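Local coordinates for inosine-uridine nucleoside N-ribohydrolase (Xanthomonas oryzae pv. oryzae, PDB 4KL0), which is a calcium-binding bacterial effector of unestablished function that probably hydrolyses N-glycosidic bonds of nucleosides or related compounds, at residues Val7-Glu12 / Ala369-Leu373. Residues are numbered along the deposited sequence.
Sequences VLTPTE and AKAAL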
ATOM      1  N   VAL A   7     -20.142  12.988   2.335  1.00 37.42           N
ATOM      2  CA  VAL A   7     -19.988  14.118   3.252  1.00 36.72           C
ATOM      3  C   VAL A   7     -18.849  13.851   4.224  1.00 29.90           C
ATOM      4  O   VAL A   7     -18.563  12.699   4.636  1.00 32.61           O
ATOM      5  CB  VAL A   7     -21.304  14.522   4.028  1.00 33.24           C
ATOM      6  CG1 VAL A   7     -21.533  13.626   5.252  1.00 32.39           C
ATOM      7  CG2 VAL A   7     -21.254  15.972   4.502  1.00 40.19           C
ATOM      8  N   LEU A   8     -18.218  14.961   4.572  1.00 29.35           N
ATOM      9  CA  LEU A   8     -17.083  15.066   5.446  1.00 27.49           C
ATOM     10  C   LEU A   8     -17.499  15.904   6.645  1.00 30.08           C
ATOM     11  O   LEU A   8     -18.426  16.720   6.535  1.00 30.26           O
ATOM     12  CB  LEU A   8     -16.014  15.814   4.698  1.00 23.97           C
ATOM     13  CG  LEU A   8     -15.483  15.109   3.436  1.00 27.22           C
ATOM     14  CD1 LEU A   8     -14.393  15.940   2.838  1.00 22.20           C
ATOM     15  CD2 LEU A   8     -14.957  13.761   3.876  1.00 22.31           C
ATOM     16  N   THR A   9     -16.787  15.738   7.752  1.00 26.20           N
ATOM     17  CA  THR A   9     -16.964  16.576   8.927  1.00 28.62           C
ATOM     18  C   THR A   9     -16.273  17.896   8.674  1.00 26.40           C
ATOM     19  O   THR A   9     -15.400  17.981   7.814  1.00 24.97           O
ATOM     20  CB  THR A   9     -16.312  15.964  10.200  1.00 28.18           C
ATOM     21  OG1 THR A   9     -14.880  15.940  10.064  1.00 25.38           O
ATOM     22  CG2 THR A   9     -16.844  14.569  10.460  1.00 31.29           C
ATOM     23  N   PRO A  10     -16.624  18.938   9.458  1.00 25.18           N
ATOM     24  CA  PRO A  10     -15.900  20.198   9.252  1.00 29.61           C
ATOM     25  C   PRO A  10     -14.401  20.066   9.202  1.00 25.65           C
ATOM     26  O   PRO A  10     -13.818  20.605   8.265  1.00 26.85           O
ATOM     27  CB  PRO A  10     -16.273  21.023  10.494  1.00 24.59           C
ATOM     28  CG  PRO A  10     -17.651  20.554  10.810  1.00 32.68           C
ATOM     29  CD  PRO A  10     -17.664  19.076  10.502  1.00 28.75           C
ATOM     30  N   THR A  11     -13.770  19.400  10.171  1.00 26.00           N
ATOM     31  CA  THR A  11     -12.318  19.305  10.134  1.00 24.61           C
ATOM     32  C   THR A  11     -11.799  18.411   8.969  1.00 26.41           C
ATOM     33  O   THR A  11     -10.699  18.605   8.482  1.00 22.93           O
ATOM     34  CB  THR A  11     -11.702  18.871  11.477  1.00 28.86           C
ATOM     35  OG1 THR A  11     -11.933  17.465  11.707  1.00 24.37           O
ATOM     36  CG2 THR A  11     -12.320  19.682  12.592  1.00 26.20           C
ATOM     37  N   GLU A  12     -12.577  17.419   8.549  1.00 23.81           N
ATOM     38  CA  GLU A  12     -12.160  16.601   7.391  1.00 22.56           C
ATOM     39  C   GLU A  12     -12.238  17.456   6.123  1.00 22.87           C
ATOM     40  O   GLU A  12     -11.331  17.455   5.298  1.00 21.81           O
ATOM     41  CB  GLU A  12     -13.051  15.372   7.231  1.00 24.71           C
ATOM     42  CG  GLU A  12     -12.661  14.260   8.203  1.00 24.53           C
ATOM     43  CD  GLU A  12     -13.748  13.196   8.316  1.00 29.22           C
ATOM     44  OE1 GLU A  12     -14.908  13.377   7.801  1.00 24.90           O
ATOM     45  OE2 GLU A  12     -13.423  12.173   8.960  1.00 27.43           O
ATOM     46  N   ALA A 369     -10.675   8.790   2.056  1.00 13.85           N
ATOM     47  CA  ALA A 369     -11.446   7.564   1.873  1.00 14.11           C
ATOM     48  C   ALA A 369     -12.951   7.861   1.806  1.00 14.62           C
ATOM     49  O   ALA A 369     -13.679   7.324   0.940  1.00 14.89           O
ATOM     50  CB  ALA A 369     -11.162   6.614   2.927  1.00 16.15           C
ATOM     51  N   LYS A 370     -13.428   8.768   2.656  1.00 16.96           N
ATOM     52  CA  LYS A 370     -14.875   9.070   2.599  1.00 16.76           C
ATOM     53  C   LYS A 370     -15.277   9.753   1.305  1.00 15.81           C
ATOM     54  O   LYS A 370     -16.345   9.429   0.724  1.00 18.33           O
ATOM     55  CB  LYS A 370     -15.331   9.962   3.761  1.00 17.39           C
ATOM     56  CG  LYS A 370     -15.288   9.318   5.110  1.00 19.75           C
ATOM     57  CD  LYS A 370     -15.522  10.399   6.167  1.00 21.92           C
ATOM     58  CE  LYS A 370     -15.793   9.819   7.539  1.00 27.66           C
ATOM     59  NZ  LYS A 370     -16.187  10.932   8.523  1.00 26.50           N
ATOM     60  N   ALA A 371     -14.449  10.685   0.819  1.00 14.76           N
ATOM     61  CA  ALA A 371     -14.771  11.380  -0.436  1.00 16.64           C
ATOM     62  C   ALA A 371     -14.775  10.398  -1.620  1.00 18.29           C
ATOM     63  O   ALA A 371     -15.613  10.494  -2.535  1.00 19.95           O
ATOM     64  CB  ALA A 371     -13.793  12.562  -0.671  1.00 16.67           C
ATOM     65  N   ALA A 372     -13.874   9.407  -1.564  1.00 14.88           N
ATOM     66  CA  ALA A 372     -13.698   8.455  -2.645  1.00 16.05           C
ATOM     67  C   ALA A 372     -14.941   7.569  -2.778  1.00 18.41           C
ATOM     68  O   ALA A 372     -15.213   7.041  -3.871  1.00 18.36           O
ATOM     69  CB  ALA A 372     -12.411   7.584  -2.387  1.00 15.41           C
ATOM     70  N   LEU A 373     -15.660   7.372  -1.673  1.00 17.48           N
ATOM     71  CA  LEU A 373     -16.761   6.412  -1.647  1.00 18.42           C
ATOM     72  C   LEU A 373     -18.138   7.061  -1.791  1.00 22.10           C
ATOM     73  O   LEU A 373     -19.136   6.400  -1.562  1.00 24.63           O
ATOM     74  CB  LEU A 373     -16.722   5.558  -0.400  1.00 17.84           C
ATOM     75  CG  LEU A 373     -15.389   4.837  -0.225  1.00 15.78           C
ATOM     76  CD1 LEU A 373     -15.291   4.253   1.197  1.00 18.06           C
ATOM     77  CD2 LEU A 373     -15.335   3.729  -1.257  1.00 16.73           C
TER
HETATM   78  O   HOH W   1     -18.287  12.288   7.521  1.00 32.07           O
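Lys370 lays its extended side chain across the CD2 methyl of Leu8 and past the carbonyl of Val7, reaching the capping box that opens helix 10-20. Its chi2 to chi4 are all trans, which carries NZ from the last turn of helix 358-372 to the carboxylate of Glu12. The capping box rests on two reciprocal bonds: Glu12 N donates to Thr9 OG1 at 3.1 Å, and Thr9 N donates to Glu12 OE1 at 3.0 Å with a nearly straight N-H...O angle of 173°. Glu12 OE1 therefore does double duty, since it also accepts from Lys370 NZ at 2.9 Å in a salt bridge; the second bond, from Lys370 NZ to Glu12 OE2 at 3.1 Å, is weak. Ser366, one turn earlier on helix 358-372, is hydrogen-bonded to OE2, so both carboxylate oxygens tie the N-terminal helix to the C-terminal one.

Apolar contact accompanies the charge pair. Although the CA-CB bond of Leu8 points sideways, its m,t rotamer brings CD2 to 3.8 Å from Lys370 CB and 4.4 Å from Ala371 N, covering the root of the lysine. Together the segments bury 202 Å², with Lys370 contributing 87 Å², the largest share. The contact joins the two ends of the modelled chain at the surface of this Rossmann-like nucleoside hydrolase fold, away from the calcium site; on another side of helix 358-372, Ala372 packs against Thr47 and Gln51 of helix 41-54. A water completes the link, accepting from Lys370 NZ at 2.7 Å and donating to Val7 O at 2.9 Å.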